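Local coordinates for protein R.Pab1 family restriction endonuclease (Campylobacter coli, PDB 7CFA) that probably acts as a restriction DNA glycosylase, excising a base from its recognition sequence in foreign DNA, at residues 79-87 with 231-239. The protein carries 2 engineered substitutions. Residues are numbered along the deposited sequence; the frame is centred on the assembly and turned at random.
Sequences LSDIIFQFF and QIIEFILNS
I232 packs against S80, its CG2 lying 3.7 Å from S80 CB and its CD1 resting against the same carbon. The S80 hydroxyl is hydrogen-bonded to Y55 O and Y77 N. One turn on, F235 CE2 comes 4.2 Å from F84 CE1, the rings meeting obliquely. I236 is the central residue, and the backbones are closer here, at F84 and I236, than at S80 and I232: its side chain fits knob-into-hole among S80, I83, F84 and F87. With CG1 anti to the carbonyl carbon (chi1 -65°) and the chain extended, CD1 reaches the backbone of the facing helix, 4.0 Å from F84 N, while CG2 packs 3.5 Å from F87 CD2. The axes of the two helical segments run nearly parallel, 24° apart, 10.3 Å at closest approach, within a helical cluster beside the antiparallel sheet; helix 208-219 packs on I83, and helix 94-106 touches F87 and L237. The F87 ring swings away from its own backbone N (chi1 -176°) and reaches the last turn of the other helix, where CE2 comes 3.2 Å from I236 O. L237 sends CD2 obliquely to F87 CZ. Past the helix end, S239 OG donates a 2.6 Å hydrogen bond to F235 O; this hydroxyl lies over the centre of the F235 ring and at the edge of the F84 ring, in its plane, 3.7 Å from F84 CE1.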
ATOM      1  N   LEU A  79       2.119  19.259  13.455  1.00 39.86           N
ATOM      2  CA  LEU A  79       3.305  20.008  13.045  1.00 43.87           C
ATOM      3  C   LEU A  79       3.086  21.512  13.158  1.00 52.29           C
ATOM      4  O   LEU A  79       3.914  22.229  13.733  1.00 56.25           O
ATOM      5  CB  LEU A  79       3.697  19.629  11.616  1.00 43.98           C
ATOM      6  CG  LEU A  79       4.866  20.417  11.020  1.00 49.09           C
ATOM      7  CD1 LEU A  79       6.125  20.227  11.854  1.00 48.01           C
ATOM      8  CD2 LEU A  79       5.109  20.011   9.576  1.00 40.33           C
ATOM      9  N   SER A  80       1.973  22.012  12.616  1.00 44.47           N
ATOM     10  CA  SER A  80       1.737  23.452  12.646  1.00 40.13           C
ATOM     11  C   SER A  80       1.403  23.938  14.048  1.00 40.98           C
ATOM     12  O   SER A  80       1.727  25.078  14.399  1.00 49.16           O
ATOM     13  CB  SER A  80       0.621  23.828  11.674  1.00 39.94           C
ATOM     14  OG  SER A  80      -0.624  23.304  12.098  1.00 43.47           O
ATOM     15  N   ASP A  81       0.756  23.099  14.860  1.00 42.64           N
ATOM     16  CA  ASP A  81       0.512  23.472  16.248  1.00 48.86           C
ATOM     17  C   ASP A  81       1.806  23.525  17.047  1.00 46.17           C
ATOM     18  O   ASP A  81       1.942  24.359  17.948  1.00 58.65           O
ATOM     19  CB  ASP A  81      -0.472  22.499  16.895  1.00 48.88           C
ATOM     20  CG  ASP A  81      -0.792  22.868  18.328  1.00 62.14           C
ATOM     21  OD1 ASP A  81      -1.249  24.008  18.555  1.00 68.23           O
ATOM     22  OD2 ASP A  81      -0.590  22.024  19.225  1.00 67.30           O
ATOM     23  N   ILE A  82       2.761  22.645  16.737  1.00 47.79           N
ATOM     24  CA  ILE A  82       4.066  22.701  17.390  1.00 48.74           C
ATOM     25  C   ILE A  82       4.777  24.000  17.032  1.00 49.62           C
ATOM     26  O   ILE A  82       5.314  24.696  17.900  1.00 47.84           O
ATOM     27  CB  ILE A  82       4.911  21.472  17.010  1.00 46.58           C
ATOM     28  CG1 ILE A  82       4.314  20.204  17.623  1.00 48.08           C
ATOM     29  CG2 ILE A  82       6.354  21.655  17.454  1.00 42.82           C
ATOM     30  CD1 ILE A  82       4.817  18.924  16.985  1.00 44.67           C
ATOM     31  N   ILE A  83       4.777  24.349  15.743  1.00 41.88           N
ATOM     32  CA  ILE A  83       5.429  25.576  15.304  1.00 44.19           C
ATOM     33  C   ILE A  83       4.723  26.799  15.873  1.00 51.14           C
ATOM     34  O   ILE A  83       5.373  27.794  16.217  1.00 54.44           O
ATOM     35  CB  ILE A  83       5.494  25.605  13.766  1.00 45.19           C
ATOM     36  CG1 ILE A  83       6.388  24.469  13.262  1.00 42.23           C
ATOM     37  CG2 ILE A  83       5.999  26.952  13.262  1.00 42.22           C
ATOM     38  CD1 ILE A  83       6.488  24.379  11.758  1.00 44.27           C
ATOM     39  N   PHE A  84       3.396  26.744  16.004  1.00 53.64           N
ATOM     40  CA  PHE A  84       2.655  27.873  16.557  1.00 51.11           C
ATOM     41  C   PHE A  84       3.048  28.135  18.005  1.00 52.50           C
ATOM     42  O   PHE A  84       3.253  29.286  18.406  1.00 50.55           O
ATOM     43  CB  PHE A  84       1.152  27.616  16.446  1.00 47.77           C
ATOM     44  CG  PHE A  84       0.306  28.655  17.128  1.00 46.33           C
ATOM     45  CD1 PHE A  84      -0.008  29.841  16.486  1.00 51.21           C
ATOM     46  CD2 PHE A  84      -0.178  28.443  18.410  1.00 52.39           C
ATOM     47  CE1 PHE A  84      -0.787  30.799  17.112  1.00 59.94           C
ATOM     48  CE2 PHE A  84      -0.955  29.397  19.040  1.00 58.13           C
ATOM     49  CZ  PHE A  84      -1.261  30.577  18.390  1.00 61.46           C
ATOM     50  N   GLN A  85       3.150  27.074  18.811  1.00 52.58           N
ATOM     51  CA  GLN A  85       3.453  27.253  20.229  1.00 60.16           C
ATOM     52  C   GLN A  85       4.871  27.769  20.436  1.00 63.51           C
ATOM     53  O   GLN A  85       5.110  28.607  21.313  1.00 64.20           O
ATOM     54  CB  GLN A  85       3.242  25.941  20.986  1.00 57.90           C
ATOM     55  CG  GLN A  85       1.797  25.465  21.020  1.00 58.59           C
ATOM     56  CD  GLN A  85       1.604  24.249  21.906  1.00 74.87           C
ATOM     57  OE1 GLN A  85       2.110  24.195  23.028  1.00 81.55           O
ATOM     58  NE2 GLN A  85       0.869  23.263  21.405  1.00 71.96           N
ATOM     59  N   PHE A  86       5.828  27.283  19.641  1.00 61.07           N
ATOM     60  CA  PHE A  86       7.199  27.761  19.782  1.00 57.65           C
ATOM     61  C   PHE A  86       7.362  29.173  19.235  1.00 53.11           C
ATOM     62  O   PHE A  86       8.243  29.911  19.688  1.00 54.34           O
ATOM     63  CB  PHE A  86       8.168  26.798  19.101  1.00 46.38           C
ATOM     64  CG  PHE A  86       8.547  25.632  19.960  1.00 52.27           C
ATOM     65  CD1 PHE A  86       9.694  25.676  20.737  1.00 53.48           C
ATOM     66  CD2 PHE A  86       7.746  24.504  20.013  1.00 47.84           C
ATOM     67  CE1 PHE A  86      10.045  24.608  21.540  1.00 49.20           C
ATOM     68  CE2 PHE A  86       8.090  23.432  20.814  1.00 49.21           C
ATOM     69  CZ  PHE A  86       9.243  23.485  21.579  1.00 46.01           C
ATOM     70  N   PHE A  87       6.531  29.564  18.268  1.00 54.52           N
ATOM     71  CA  PHE A  87       6.489  30.963  17.867  1.00 56.18           C
ATOM     72  C   PHE A  87       5.768  31.814  18.904  1.00 65.28           C
ATOM     73  O   PHE A  87       6.128  32.979  19.103  1.00 64.23           O
ATOM     74  CB  PHE A  87       5.811  31.110  16.504  1.00 45.26           C
ATOM     75  CG  PHE A  87       5.810  32.517  15.983  1.00 52.95           C
ATOM     76  CD1 PHE A  87       6.923  33.029  15.337  1.00 51.32           C
ATOM     77  CD2 PHE A  87       4.701  33.333  16.144  1.00 55.98           C
ATOM     78  CE1 PHE A  87       6.930  34.324  14.858  1.00 63.44           C
ATOM     79  CE2 PHE A  87       4.700  34.630  15.669  1.00 50.18           C
ATOM     80  CZ  PHE A  87       5.815  35.126  15.024  1.00 69.15           C
ATOM     81  N   GLN A 231      -0.790  29.571   4.049  1.00 52.91           N
ATOM     82  CA  GLN A 231      -1.861  30.065   4.909  1.00 56.70           C
ATOM     83  C   GLN A 231      -1.507  29.891   6.381  1.00 60.65           C
ATOM     84  O   GLN A 231      -1.850  30.738   7.216  1.00 63.06           O
ATOM     85  CB  GLN A 231      -3.171  29.347   4.585  1.00 61.20           C
ATOM     86  CG  GLN A 231      -3.725  29.643   3.200  1.00 59.28           C
ATOM     87  CD  GLN A 231      -4.256  31.057   3.071  1.00 67.42           C
ATOM     88  OE1 GLN A 231      -4.785  31.624   4.027  1.00 69.22           O
ATOM     89  NE2 GLN A 231      -4.116  31.636   1.884  1.00 70.45           N
ATOM     90  N   ILE A 232      -0.816  28.798   6.717  1.00 55.11           N
ATOM     91  CA  ILE A 232      -0.431  28.547   8.100  1.00 55.80           C
ATOM     92  C   ILE A 232       0.638  29.534   8.550  1.00 52.80           C
ATOM     93  O   ILE A 232       0.583  30.060   9.669  1.00 52.48           O
ATOM     94  CB  ILE A 232       0.033  27.088   8.259  1.00 52.35           C
ATOM     95  CG1 ILE A 232      -1.150  26.136   8.072  1.00 48.65           C
ATOM     96  CG2 ILE A 232       0.705  26.872   9.609  1.00 47.58           C
ATOM     97  CD1 ILE A 232      -0.793  24.674   8.208  1.00 45.61           C
ATOM     98  N   ILE A 233       1.628  29.803   7.694  1.00 51.44           N
ATOM     99  CA  ILE A 233       2.681  30.748   8.054  1.00 57.54           C
ATOM    100  C   ILE A 233       2.102  32.143   8.256  1.00 60.72           C
ATOM    101  O   ILE A 233       2.463  32.850   9.205  1.00 69.47           O
ATOM    102  CB  ILE A 233       3.795  30.745   6.989  1.00 58.99           C
ATOM    103  CG1 ILE A 233       4.495  29.385   6.950  1.00 61.50           C
ATOM    104  CG2 ILE A 233       4.802  31.850   7.266  1.00 60.06           C
ATOM    105  CD1 ILE A 233       5.599  29.294   5.917  1.00 63.85           C
ATOM    106  N   GLU A 234       1.183  32.554   7.377  1.00 60.62           N
ATOM    107  CA  GLU A 234       0.570  33.872   7.508  1.00 66.05           C
ATOM    108  C   GLU A 234      -0.252  33.976   8.786  1.00 69.48           C
ATOM    109  O   GLU A 234      -0.254  35.022   9.446  1.00 65.14           O
ATOM    110  CB  GLU A 234      -0.299  34.166   6.284  1.00 70.22           C
ATOM    111  CG  GLU A 234      -0.781  35.606   6.185  1.00 82.98           C
ATOM    112  CD  GLU A 234       0.333  36.574   5.831  1.00 98.43           C
ATOM    113  OE1 GLU A 234       1.384  36.121   5.329  1.00 98.99           O
ATOM    114  OE2 GLU A 234       0.158  37.790   6.055  1.00102.12           O
ATOM    115  N   PHE A 235      -0.950  32.898   9.155  1.00 68.19           N
ATOM    116  CA  PHE A 235      -1.742  32.911  10.380  1.00 63.19           C
ATOM    117  C   PHE A 235      -0.852  32.978  11.613  1.00 59.30           C
ATOM    118  O   PHE A 235      -1.171  33.680  12.579  1.00 64.16           O
ATOM    119  CB  PHE A 235      -2.644  31.678  10.433  1.00 58.82           C
ATOM    120  CG  PHE A 235      -3.314  31.468  11.763  1.00 56.24           C
ATOM    121  CD1 PHE A 235      -4.465  32.165  12.092  1.00 57.18           C
ATOM    122  CD2 PHE A 235      -2.798  30.566  12.681  1.00 61.76           C
ATOM    123  CE1 PHE A 235      -5.085  31.973  13.313  1.00 56.71           C
ATOM    124  CE2 PHE A 235      -3.414  30.369  13.904  1.00 66.82           C
ATOM    125  CZ  PHE A 235      -4.559  31.073  14.220  1.00 61.23           C
ATOM    126  N   ILE A 236       0.268  32.253  11.601  1.00 61.40           N
ATOM    127  CA  ILE A 236       1.168  32.261  12.749  1.00 56.62           C
ATOM    128  C   ILE A 236       1.870  33.608  12.870  1.00 59.68           C
ATOM    129  O   ILE A 236       1.989  34.164  13.969  1.00 59.25           O
ATOM    130  CB  ILE A 236       2.171  31.098  12.644  1.00 53.41           C
ATOM    131  CG1 ILE A 236       1.437  29.757  12.722  1.00 47.15           C
ATOM    132  CG2 ILE A 236       3.225  31.195  13.737  1.00 47.93           C
ATOM    133  CD1 ILE A 236       2.336  28.548  12.561  1.00 46.57           C
ATOM    134  N   LEU A 237       2.332  34.161  11.745  1.00 63.06           N
ATOM    135  CA  LEU A 237       3.022  35.448  11.779  1.00 62.99           C
ATOM    136  C   LEU A 237       2.117  36.553  12.313  1.00 67.96           C
ATOM    137  O   LEU A 237       2.580  37.457  13.020  1.00 65.58           O
ATOM    138  CB  LEU A 237       3.537  35.805  10.383  1.00 60.62           C
ATOM    139  CG  LEU A 237       4.788  35.063   9.908  1.00 60.80           C
ATOM    140  CD1 LEU A 237       5.107  35.410   8.462  1.00 55.81           C
ATOM    141  CD2 LEU A 237       5.969  35.385  10.810  1.00 57.76           C
ATOM    142  N   ASN A 238       0.823  36.496  11.993  1.00 69.62           N
ATOM    143  CA  ASN A 238      -0.137  37.503  12.431  1.00 76.39           C
ATOM    144  C   ASN A 238      -0.771  37.169  13.777  1.00 81.04           C
ATOM    145  O   ASN A 238      -1.903  37.592  14.047  1.00 87.93           O
ATOM    146  CB  ASN A 238      -1.216  37.697  11.366  1.00 76.71           C
ATOM    147  CG  ASN A 238      -0.654  38.221  10.060  1.00 79.51           C
ATOM    148  OD1 ASN A 238       0.313  38.983  10.049  1.00 83.55           O
ATOM    149  ND2 ASN A 238      -1.257  37.813   8.949  1.00 81.49           N
ATOM    150  N   SER A 239      -0.072  36.426  14.629  1.00 76.72           N
ATOM    151  CA  SER A 239      -0.599  36.062  15.938  1.00 72.36           C
ATOM    152  C   SER A 239       0.159  36.778  17.050  1.00 66.65           C
ATOM    153  O   SER A 239       1.028  37.608  16.785  1.00 74.88           O
ATOM    154  CB  SER A 239      -0.529  34.547  16.141  1.00 79.37           C
ATOM    155  OG  SER A 239      -1.302  33.868  15.167  1.00 93.46           O
TER